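Local coordinates for protein Rbam17540 (Bacillus amyloliquefaciens, PDB 2YOY) that probably cleaves polysaccharide chains such as chitin or cellulose by oxidation at a single copper ion, as a lytic polysaccharide monooxygenase of the CBM33 family, at residues R10-M13 against G14-E17; K116-R120 against D121-L125; I34-P37 against Q38-E41; W160-A163 against D164-N167. All blocks are in the same frame, centred on the assembly; numbering follows the deposited sequence.

Interactions 1 and 3 lie side by side, their centres 9 Å apart: helix 10-21 packs through Ala11, Gly14 and Ala15 on Ile34 and Pro37 of the loop that runs toward the copper. Interactions 3 and 4, with centres 16 Å apart, meet where Glu41 comes up to Asn167, and one 1,2-ethanediol molecule bonds to both parts. These two come closest to the copper (I) ion held by His1 and His98, the side chain of Gln38 at about 7 Å and that of Val162 at about 6 Å. Interaction 2 lies on the far side of the chain centre from interactions 1 and 3, about 22 Å from each between centres, but shares a sheet with interaction 4.

Interaction 1 (R10-M13 against G14-E17); sequences RAYM and GALE
Tyr12 and Leu16 pair one turn apart on helix 10-21, and the leucine side chain lies over one face of the ring. From its base, Leu16 CB packs against two backbone oxygens, lying 3.6 Å from Met13 O and slightly farther from Tyr12 O. CG is next; Leu16 CG rests 3.5 Å from Tyr12 O and also sits above the Tyr12 ring, 4.2 Å from the centroid and 13° off the ring normal, a CH-pi contact displaced toward the rim. Of the two methyls, CD2 continues outward along the ring to the phenol end, with Leu16 CD2 3.8 Å from Tyr12 OH. The torsions account for this meeting: Tyr12 sends CG away from its own N (chi1 -177°), which lays the ring beside the following turn, while Leu16 CG stands opposite its carbonyl carbon (chi1 -63°) and comes up against the ring. Ala15 CB reaches the other end of the ring obliquely, 4.3 Å from Tyr12 CD1.

Beneath the side chains runs the i to i+4 ladder of an alpha helix. Its bond from Leu16 N to Tyr12 O, at 2.8 Å, is nearly straight at the hydrogen and joins the backbones of the same two residues. The next rung, Glu17 N to Met13 O, is as short, and Glu17 CG also packs on that oxygen at 3.3 Å.

The Tyr12 ring also stacks on Tyr3 of strand 2-6. Elsewhere on the helix, Arg10 makes a salt bridge to Asp174 of strand 167-177, while Glu17 reaches Lys29 and Tyr30 of helix 23-30.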
loop_
_atom_site.group_PDB
_atom_site.type_symbol
_atom_site.label_atom_id
_atom_site.label_comp_id
_atom_site.label_asym_id
_atom_site.label_seq_id
_atom_site.Cartn_x
_atom_site.Cartn_y
_atom_site.Cartn_z
ATOM N N ARG A 10 -3.463 -4.023 2.424
ATOM C CA ARG A 10 -4.220 -3.880 3.619
ATOM C C ARG A 10 -5.587 -3.289 3.378
ATOM O O ARG A 10 -6.551 -3.723 4.028
ATOM C CB ARG A 10 -3.379 -3.050 4.666
ATOM C CG ARG A 10 -4.029 -2.908 6.018
ATOM C CD ARG A 10 -3.261 -1.874 6.870
ATOM N NE ARG A 10 -1.901 -2.297 7.175
ATOM C CZ ARG A 10 -0.960 -1.534 7.754
ATOM N NH1 ARG A 10 -1.221 -0.279 8.146
ATOM N NH2 ARG A 10 0.251 -2.058 7.981
ATOM N N ALA A 11 -5.694 -2.309 2.466
ATOM C CA ALA A 11 -6.940 -1.709 2.139
ATOM C C ALA A 11 -7.934 -2.722 1.531
ATOM O O ALA A 11 -9.114 -2.792 1.948
ATOM C CB ALA A 11 -6.732 -0.562 1.172
ATOM N N TYR A 12 -7.439 -3.525 0.598
ATOM C CA TYR A 12 -8.283 -4.539 0.012
ATOM C C TYR A 12 -8.662 -5.644 1.048
ATOM O O TYR A 12 -9.823 -6.116 1.087
ATOM C CB TYR A 12 -7.562 -5.053 -1.189
ATOM C CG TYR A 12 -8.355 -6.104 -1.975
ATOM C CD1 TYR A 12 -9.709 -5.950 -2.215
ATOM C CD2 TYR A 12 -7.713 -7.253 -2.447
ATOM C CE1 TYR A 12 -10.400 -6.938 -2.949
ATOM C CE2 TYR A 12 -8.389 -8.217 -3.177
ATOM C CZ TYR A 12 -9.721 -8.059 -3.406
ATOM O OH TYR A 12 -10.367 -9.040 -4.117
ATOM N N MET A 13 -7.708 -6.027 1.920
ATOM C CA MET A 13 -7.990 -6.917 3.031
ATOM C C MET A 13 -9.147 -6.369 3.877
ATOM O O MET A 13 -10.013 -7.135 4.338
ATOM C CB MET A 13 -6.767 -7.141 3.925
ATOM C CG MET A 13 -6.802 -8.335 4.902
ATOM S SD MET A 13 -6.482 -9.829 3.955
ATOM C CE MET A 13 -4.677 -9.807 3.786
ATOM N N GLY A 14 -9.224 -5.051 4.024
ATOM C CA GLY A 14 -10.400 -4.431 4.737
ATOM C C GLY A 14 -11.742 -4.735 4.051
ATOM O O GLY A 14 -12.726 -5.164 4.701
ATOM N N ALA A 15 -11.758 -4.524 2.743
ATOM C CA ALA A 15 -12.928 -4.825 1.909
ATOM C C ALA A 15 -13.271 -6.285 1.985
ATOM O O ALA A 15 -14.440 -6.640 2.074
ATOM C CB ALA A 15 -12.675 -4.413 0.482
ATOM N N LEU A 16 -12.271 -7.150 1.923
ATOM C CA LEU A 16 -12.516 -8.592 2.133
ATOM C C LEU A 16 -13.087 -8.925 3.454
ATOM O O LEU A 16 -14.007 -9.748 3.517
ATOM C CB LEU A 16 -11.263 -9.426 1.835
ATOM C CG LEU A 16 -10.740 -9.393 0.416
ATOM C CD1 LEU A 16 -9.516 -10.278 0.314
ATOM C CD2 LEU A 16 -11.765 -9.858 -0.633
ATOM N N GLU A 17 -12.560 -8.338 4.562
ATOM C CA GLU A 17 -13.075 -8.664 5.892
ATOM C C GLU A 17 -14.456 -8.040 6.200
ATOM O O GLU A 17 -15.211 -8.558 7.032
ATOM C CB GLU A 17 -12.071 -8.214 6.970
ATOM C CG GLU A 17 -10.798 -9.067 6.946
ATOM C CD GLU A 17 -10.222 -9.357 8.266
ATOM O OE1 GLU A 17 -10.633 -10.392 8.881
ATOM O OE2 GLU A 17 -9.259 -8.642 8.674
#

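Interaction 2 (K116-R120 against D121-L125); sequences KPLSR and DEFEL
Ser119 and Arg120 turn the chain through a short 3-10 segment onto Glu122 and Phe123, where strand 123-130 of the larger sheet begins. Two successive i to i+3 bonds define the turn: Glu122 N donates to Ser119 O at 3.0 Å, and Phe123 N donates to Arg120 O at 3.1 Å. In each the donor stands well above the carbonyl plane, by 53° and 56°, in keeping with the tight winding.

Arg120 contributes mostly through its backbone and CB; its guanidinium group leaves the turn to meet Asp53 in a salt bridge and the carbonyl oxygens of Pro47, Ala49 and Pro51. This ties the start of the strand to the loop 47-53.

Ser119 works with both its carbonyl and its hydroxyl. A chi1 of 60° folds the hydroxyl back over its own main chain, and from there OG donates to Asp121 OD1 at 2.7 Å, on the syn side but tilted out of the carboxylate plane. The aliphatic part of Glu122 passes alongside the same hydroxyl, with Glu122 CG 3.5 Å from Ser119 OG. The glutamate chain then runs on extended and crosses Leu118 at about a right angle; its OE2 is bonded to the backbone N of Asn113.

Phe123 turns its ring edge to the loop, meeting Leu118 CD1 at CZ and Ser119 O at CD2, while the ring packs on Ile155 and Leu157 of strand 154-162. A water bridges the loop ahead of the turn to the glutamate, lying between Lys116 O, at 2.7 Å, and Glu122 OE1.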
loop_
_atom_site.group_PDB
_atom_site.type_symbol
_atom_site.label_atom_id
_atom_site.label_comp_id
_atom_site.label_asym_id
_atom_site.label_seq_id
_atom_site.Cartn_x
_atom_site.Cartn_y
_atom_site.Cartn_z
ATOM N N LYS A 116 5.396 0.853 16.075
ATOM C CA LYS A 116 5.451 2.286 15.984
ATOM C C LYS A 116 4.795 2.724 14.696
ATOM O O LYS A 116 4.723 1.952 13.739
ATOM C CB LYS A 116 6.902 2.798 15.997
ATOM C CG LYS A 116 7.720 2.335 17.186
ATOM C CD LYS A 116 7.188 2.902 18.497
ATOM C CE LYS A 116 8.206 2.727 19.619
ATOM N NZ LYS A 116 7.749 3.302 20.916
ATOM N N PRO A 117 4.334 3.980 14.646
ATOM C CA PRO A 117 3.768 4.458 13.387
ATOM C C PRO A 117 4.776 4.414 12.241
ATOM O O PRO A 117 5.957 4.609 12.448
ATOM C CB PRO A 117 3.338 5.904 13.696
ATOM C CG PRO A 117 3.294 5.981 15.189
ATOM C CD PRO A 117 4.302 5.013 15.705
ATOM N N LEU A 118 4.301 4.133 11.022
ATOM C CA LEU A 118 5.180 3.998 9.885
ATOM C C LEU A 118 5.830 5.349 9.578
ATOM O O LEU A 118 5.155 6.384 9.513
ATOM C CB LEU A 118 4.399 3.514 8.648
ATOM C CG LEU A 118 3.807 2.131 8.742
ATOM C CD1 LEU A 118 3.041 1.788 7.445
ATOM C CD2 LEU A 118 4.861 1.096 8.990
ATOM N N SER A 119 7.133 5.314 9.340
ATOM C CA SER A 119 7.870 6.482 8.890
ATOM C C SER A 119 8.703 6.119 7.657
ATOM O O SER A 119 9.095 4.957 7.468
ATOM C CB SER A 119 8.742 7.018 10.046
ATOM O OG SER A 119 9.660 6.040 10.467
ATOM N N ARG A 120 9.029 7.126 6.857
ATOM C CA ARG A 120 9.915 6.959 5.675
ATOM C C ARG A 120 11.196 6.263 5.914
ATOM O O ARG A 120 11.672 5.514 5.068
ATOM C CB ARG A 120 10.359 8.314 5.127
ATOM C CG ARG A 120 9.307 8.968 4.338
ATOM C CD ARG A 120 9.339 10.472 4.539
ATOM N NE ARG A 120 8.383 11.017 3.613
ATOM C CZ ARG A 120 7.079 11.078 3.825
ATOM N NH1 ARG A 120 6.532 10.628 4.974
ATOM N NH2 ARG A 120 6.314 11.572 2.878
ATOM N N ASP A 121 11.827 6.594 7.036
ATOM C CA ASP A 121 13.124 6.092 7.319
ATOM C C ASP A 121 13.143 4.637 7.747
ATOM O O ASP A 121 14.220 4.047 7.867
ATOM C CB ASP A 121 13.853 7.001 8.317
ATOM C CG ASP A 121 13.249 6.996 9.682
ATOM O OD1 ASP A 121 12.262 6.266 9.951
ATOM O OD2 ASP A 121 13.785 7.755 10.511
ATOM N N GLU A 122 11.954 4.023 7.874
ATOM C CA GLU A 122 11.864 2.566 8.062
ATOM C C GLU A 122 11.750 1.792 6.738
ATOM O O GLU A 122 11.710 0.579 6.779
ATOM C CB GLU A 122 10.614 2.227 8.881
ATOM C CG GLU A 122 10.675 2.663 10.307
ATOM C CD GLU A 122 9.550 2.057 11.091
ATOM O OE1 GLU A 122 8.373 2.363 10.790
ATOM O OE2 GLU A 122 9.858 1.249 11.968
ATOM N N PHE A 123 11.681 2.493 5.595
ATOM C CA PHE A 123 11.454 1.826 4.276
ATOM C C PHE A 123 12.650 1.994 3.388
ATOM O O PHE A 123 13.320 3.038 3.399
ATOM C CB PHE A 123 10.289 2.489 3.593
ATOM C CG PHE A 123 8.949 2.041 4.106
ATOM C CD1 PHE A 123 8.427 0.821 3.679
ATOM C CD2 PHE A 123 8.203 2.819 4.994
ATOM C CE1 PHE A 123 7.219 0.364 4.147
ATOM C CE2 PHE A 123 6.984 2.375 5.455
ATOM C CZ PHE A 123 6.498 1.129 5.057
ATOM N N GLU A 124 12.882 1.015 2.535
ATOM C CA GLU A 124 13.865 1.202 1.493
ATOM C C GLU A 124 13.273 0.845 0.168
ATOM O O GLU A 124 12.476 -0.038 0.116
ATOM C CB GLU A 124 15.147 0.434 1.741
ATOM C CG GLU A 124 15.022 -1.029 1.998
ATOM C CD GLU A 124 16.384 -1.622 2.370
ATOM O OE1 GLU A 124 17.407 -1.228 1.785
ATOM O OE2 GLU A 124 16.415 -2.463 3.264
ATOM N N LEU A 125 13.675 1.584 -0.849
ATOM C CA LEU A 125 13.217 1.392 -2.199
ATOM C C LEU A 125 13.696 0.062 -2.704
ATOM O O LEU A 125 14.859 -0.307 -2.498
ATOM C CB LEU A 125 13.732 2.578 -3.067
ATOM C CG LEU A 125 13.438 2.489 -4.583
ATOM C CD1 LEU A 125 11.982 2.823 -4.814
ATOM C CD2 LEU A 125 14.343 3.502 -5.323
HETATM O O HOH W 1 6.651 1.051 12.083
#

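Interaction 3 (I34-P37 against Q38-E41); sequences IDNP and QSVE. With EDO (1,2-ethanediol), chain D.
Close to the copper site, the loop between helix 23-30 and strand 41-43 makes a tight turn in which Asn36 and Pro37 meet Gln38 and Ser39. The backbone is closed by Ser39 N donating to Asn36 O at 3.1 Å, with the donor 50° out of the carbonyl plane. Ser39 OG packs on Asn36 CB at 3.7 Å.

The Gln38 side chain folds back over the turn. With chi1 at 72° it starts out above its own backbone, and a second bend at chi2 carries the amide to the proline, where Gln38 OE1 is 3.3 Å from Pro37 CD. The amide planes of Gln38 and Asn36 stand nearly perpendicular, and a water joins them, accepting from Gln38 NE2 at 2.8 Å and lying 2.7 Å from Asn36 OD1. A second water spans the backbone farther on, donating to Pro37 O and accepting from Val40 N. Val40 is the centre of an inverse gamma turn, closed by a weak bond from Glu41 N to Ser39 O. Beyond it, Glu41 OE2 accepts at 2.6 Å from O2 of the 1,2-ethanediol that also bonds Thr165 and Asn167.

Gln38, Ser39 and Glu41 all touch His1, a copper ligand, so the turn borders the metal site. On the helical side, Pro37 packs on Ala15 and Val40 on Ala11 of helix 10-21; Val40 and Glu41 also contact strand 167-177.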
loop_
_atom_site.group_PDB
_atom_site.type_symbol
_atom_site.label_atom_id
_atom_site.label_comp_id
_atom_site.label_asym_id
_atom_site.label_seq_id
_atom_site.Cartn_x
_atom_site.Cartn_y
_atom_site.Cartn_z
ATOM N N ILE A 34 -12.940 0.199 4.323
ATOM C CA ILE A 34 -13.553 -1.040 3.936
ATOM C C ILE A 34 -14.534 -0.897 2.746
ATOM O O ILE A 34 -14.737 -1.866 1.986
ATOM C CB ILE A 34 -14.239 -1.743 5.131
ATOM C CG1 ILE A 34 -15.478 -0.942 5.617
ATOM C CG2 ILE A 34 -13.225 -2.102 6.217
ATOM C CD1 ILE A 34 -16.221 -1.593 6.760
ATOM N N ASP A 35 -15.103 0.304 2.578
ATOM C CA ASP A 35 -16.087 0.566 1.547
ATOM C C ASP A 35 -15.465 1.063 0.265
ATOM O O ASP A 35 -16.121 0.986 -0.784
ATOM C CB ASP A 35 -17.107 1.605 2.042
ATOM C CG ASP A 35 -18.184 0.999 2.909
ATOM O OD1 ASP A 35 -18.297 -0.235 2.967
ATOM O OD2 ASP A 35 -18.932 1.769 3.538
ATOM N N ASN A 36 -14.211 1.529 0.349
ATOM C CA ASN A 36 -13.540 2.201 -0.748
ATOM C C ASN A 36 -12.047 1.929 -0.716
ATOM O O ASN A 36 -11.218 2.854 -0.565
ATOM C CB ASN A 36 -13.785 3.713 -0.655
ATOM C CG ASN A 36 -15.252 4.077 -0.889
ATOM O OD1 ASN A 36 -15.820 3.739 -1.950
ATOM N ND2 ASN A 36 -15.852 4.749 0.063
ATOM N N PRO A 37 -11.679 0.660 -0.895
ATOM C CA PRO A 37 -10.238 0.312 -0.866
ATOM C C PRO A 37 -9.412 0.968 -1.982
ATOM O O PRO A 37 -8.174 1.039 -1.890
ATOM C CB PRO A 37 -10.249 -1.216 -0.980
ATOM C CG PRO A 37 -11.553 -1.518 -1.706
ATOM C CD PRO A 37 -12.530 -0.521 -1.157
ATOM N N GLN A 38 -10.084 1.414 -3.044
ATOM C CA GLN A 38 -9.457 2.139 -4.159
ATOM C C GLN A 38 -9.086 3.588 -3.896
ATOM O O GLN A 38 -8.528 4.235 -4.775
ATOM C CB GLN A 38 -10.400 2.093 -5.407
ATOM C CG GLN A 38 -11.667 2.961 -5.306
ATOM C CD GLN A 38 -12.854 2.253 -4.655
ATOM O OE1 GLN A 38 -12.701 1.231 -3.984
ATOM N NE2 GLN A 38 -14.063 2.808 -4.856
ATOM N N SER A 39 -9.369 4.096 -2.693
ATOM C CA SER A 39 -9.289 5.537 -2.446
ATOM C C SER A 39 -8.209 5.936 -1.470
ATOM O O SER A 39 -8.368 6.950 -0.851
ATOM C CB SER A 39 -10.661 6.069 -1.988
ATOM O OG SER A 39 -11.656 5.689 -2.929
ATOM N N VAL A 40 -7.100 5.184 -1.376
ATOM C CA VAL A 40 -5.991 5.596 -0.452
ATOM C C VAL A 40 -5.038 6.590 -1.178
ATOM O O VAL A 40 -3.894 6.288 -1.591
ATOM C CB VAL A 40 -5.269 4.388 0.146
ATOM C CG1 VAL A 40 -4.403 4.838 1.339
ATOM C CG2 VAL A 40 -6.218 3.341 0.629
ATOM N N GLU A 41 -5.579 7.782 -1.364
ATOM C CA GLU A 41 -5.027 8.807 -2.255
ATOM C C GLU A 41 -4.459 9.985 -1.502
ATOM O O GLU A 41 -5.146 10.602 -0.698
ATOM C CB GLU A 41 -6.143 9.315 -3.149
ATOM C CG GLU A 41 -5.699 10.288 -4.220
ATOM C CD GLU A 41 -6.835 10.741 -5.115
ATOM O OE1 GLU A 41 -8.010 10.422 -4.814
ATOM O OE2 GLU A 41 -6.532 11.426 -6.120
HETATM C C1 EDO D . -6.570 11.026 -9.366
HETATM O O1 EDO D . -5.670 12.126 -9.172
HETATM C C2 EDO D . -8.038 11.410 -9.180
HETATM O O2 EDO D . -8.292 12.014 -7.909
HETATM O O HOH W 2 -16.420 1.749 -3.744
HETATM O O HOH W 3 -6.096 2.638 -2.884
#

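Interaction 4 (W160-A163 against D164-N167); sequences WDVA and DTSN. With EDO (1,2-ethanediol), chain E; EDO (1,2-ethanediol), chain D.
Val162 faces Thr165 and Asp164 across the beta hairpin connection that joins the antiparallel strands 154-162 and 167-177. The strand ends are paired by Val162 N donating to Asn167 O at 3.1 Å, with an angle of 162° at the hydrogen.

Val162 directs its two methyls to different neighbours. CG1, opposite the backbone N (chi1 177°), enters the turn and lies 3.3 Å from Asp164 OD1 and 3.4 Å from Thr165 OG1. CG2 stays nearer the strand, 3.8 Å from Asn167 O. The valine thus crosses both polar side chains obliquely, set against their oxygens. It also touches His98, a copper ligand, which brings the connection to the edge of the metal site.

Thr165 has its hydroxyl tucked in against the main chain by a chi1 of 70°. In this position Thr165 OG1 accepts from Asn167 N at 3.2 Å, forming an ST turn that leads the chain into the second strand. The same hydroxyl donates to one oxygen of a 1,2-ethanediol molecule, which in turn donates to Asn167 OD1; this diol, probably from the crystallisation liquor, continues to Glu41. Lys44 binds the main chain of the connection, its NZ bonded to the carbonyl oxygens of both Val162 and Thr165.

The Asp164 carboxylate receives both hydroxyls of a second 1,2-ethanediol, one on each oxygen. The bond from that diol's O2 to Asp164 OD1 is so short that its exact length is doubtful, whereas its O1 donates to Asp164 OD2 at 2.7 Å.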
loop_
_atom_site.group_PDB
_atom_site.type_symbol
_atom_site.label_atom_id
_atom_site.label_comp_id
_atom_site.label_asym_id
_atom_site.label_seq_id
_atom_site.Cartn_x
_atom_site.Cartn_y
_atom_site.Cartn_z
ATOM N N TRP A 160 1.559 4.470 -6.493
ATOM C CA TRP A 160 1.162 4.704 -7.844
ATOM C C TRP A 160 1.048 6.229 -8.025
ATOM O O TRP A 160 0.187 6.859 -7.403
ATOM C CB TRP A 160 -0.164 4.002 -8.094
ATOM C CG TRP A 160 -0.884 4.401 -9.379
ATOM C CD1 TRP A 160 -0.303 4.761 -10.548
ATOM C CD2 TRP A 160 -2.307 4.497 -9.582
ATOM N NE1 TRP A 160 -1.261 5.055 -11.467
ATOM C CE2 TRP A 160 -2.499 4.909 -10.904
ATOM C CE3 TRP A 160 -3.425 4.263 -8.772
ATOM C CZ2 TRP A 160 -3.777 5.115 -11.453
ATOM C CZ3 TRP A 160 -4.691 4.466 -9.295
ATOM C CH2 TRP A 160 -4.852 4.875 -10.651
ATOM N N ASP A 161 1.928 6.801 -8.839
ATOM C CA ASP A 161 1.894 8.245 -9.144
ATOM C C ASP A 161 1.061 8.530 -10.384
ATOM O O ASP A 161 1.326 7.965 -11.449
ATOM C CB ASP A 161 3.307 8.763 -9.431
ATOM C CG ASP A 161 4.156 8.927 -8.187
ATOM O OD1 ASP A 161 3.766 8.459 -7.069
ATOM O OD2 ASP A 161 5.296 9.480 -8.350
ATOM N N VAL A 162 0.113 9.451 -10.253
ATOM C CA VAL A 162 -0.739 9.891 -11.390
ATOM C C VAL A 162 0.012 10.986 -12.154
ATOM O O VAL A 162 0.601 11.919 -11.567
ATOM C CB VAL A 162 -2.114 10.393 -10.878
ATOM C CG1 VAL A 162 -2.974 10.908 -12.033
ATOM C CG2 VAL A 162 -2.834 9.296 -10.127
ATOM N N ALA A 163 0.056 10.823 -13.465
ATOM C CA ALA A 163 0.882 11.694 -14.337
ATOM C C ALA A 163 0.394 13.157 -14.361
ATOM O O ALA A 163 1.194 14.114 -14.396
ATOM C CB ALA A 163 0.819 11.147 -15.735
ATOM N N ASP A 164 -0.917 13.321 -14.359
ATOM C CA ASP A 164 -1.523 14.638 -14.717
ATOM C C ASP A 164 -2.208 15.326 -13.550
ATOM O O ASP A 164 -2.980 16.256 -13.738
ATOM C CB ASP A 164 -2.488 14.492 -15.922
ATOM C CG ASP A 164 -3.696 13.646 -15.616
ATOM O OD1 ASP A 164 -3.636 12.739 -14.749
ATOM O OD2 ASP A 164 -4.757 13.873 -16.255
ATOM N N THR A 165 -1.921 14.880 -12.337
ATOM C CA THR A 165 -2.381 15.547 -11.122
ATOM C C THR A 165 -1.251 15.536 -10.101
ATOM O O THR A 165 -0.170 14.997 -10.365
ATOM C CB THR A 165 -3.596 14.822 -10.501
ATOM O OG1 THR A 165 -3.186 13.561 -9.963
ATOM C CG2 THR A 165 -4.722 14.598 -11.505
ATOM N N SER A 166 -1.502 16.121 -8.936
ATOM C CA SER A 166 -0.522 16.111 -7.858
ATOM C C SER A 166 -0.783 14.943 -6.881
ATOM O O SER A 166 -0.313 14.975 -5.788
ATOM C CB SER A 166 -0.511 17.452 -7.119
ATOM O OG SER A 166 -1.767 17.697 -6.547
ATOM N N ASN A 167 -1.472 13.900 -7.322
ATOM C CA ASN A 167 -1.870 12.809 -6.445
ATOM C C ASN A 167 -1.124 11.512 -6.703
ATOM O O ASN A 167 -0.610 11.274 -7.790
ATOM C CB ASN A 167 -3.353 12.508 -6.640
ATOM C CG ASN A 167 -4.236 13.695 -6.333
ATOM O OD1 ASN A 167 -5.081 14.059 -7.132
ATOM N ND2 ASN A 167 -4.044 14.291 -5.174
HETATM C C1 EDO E . -7.351 13.381 -13.726
HETATM O O1 EDO E . -7.148 13.710 -15.099
HETATM C C2 EDO E . -6.540 12.141 -13.368
HETATM O O2 EDO E . -5.831 11.588 -14.488
HETATM C C1 EDO D . -6.570 11.026 -9.366
HETATM O O1 EDO D . -5.670 12.126 -9.172
HETATM C C2 EDO D . -8.038 11.410 -9.180
HETATM O O2 EDO D . -8.292 12.014 -7.909
#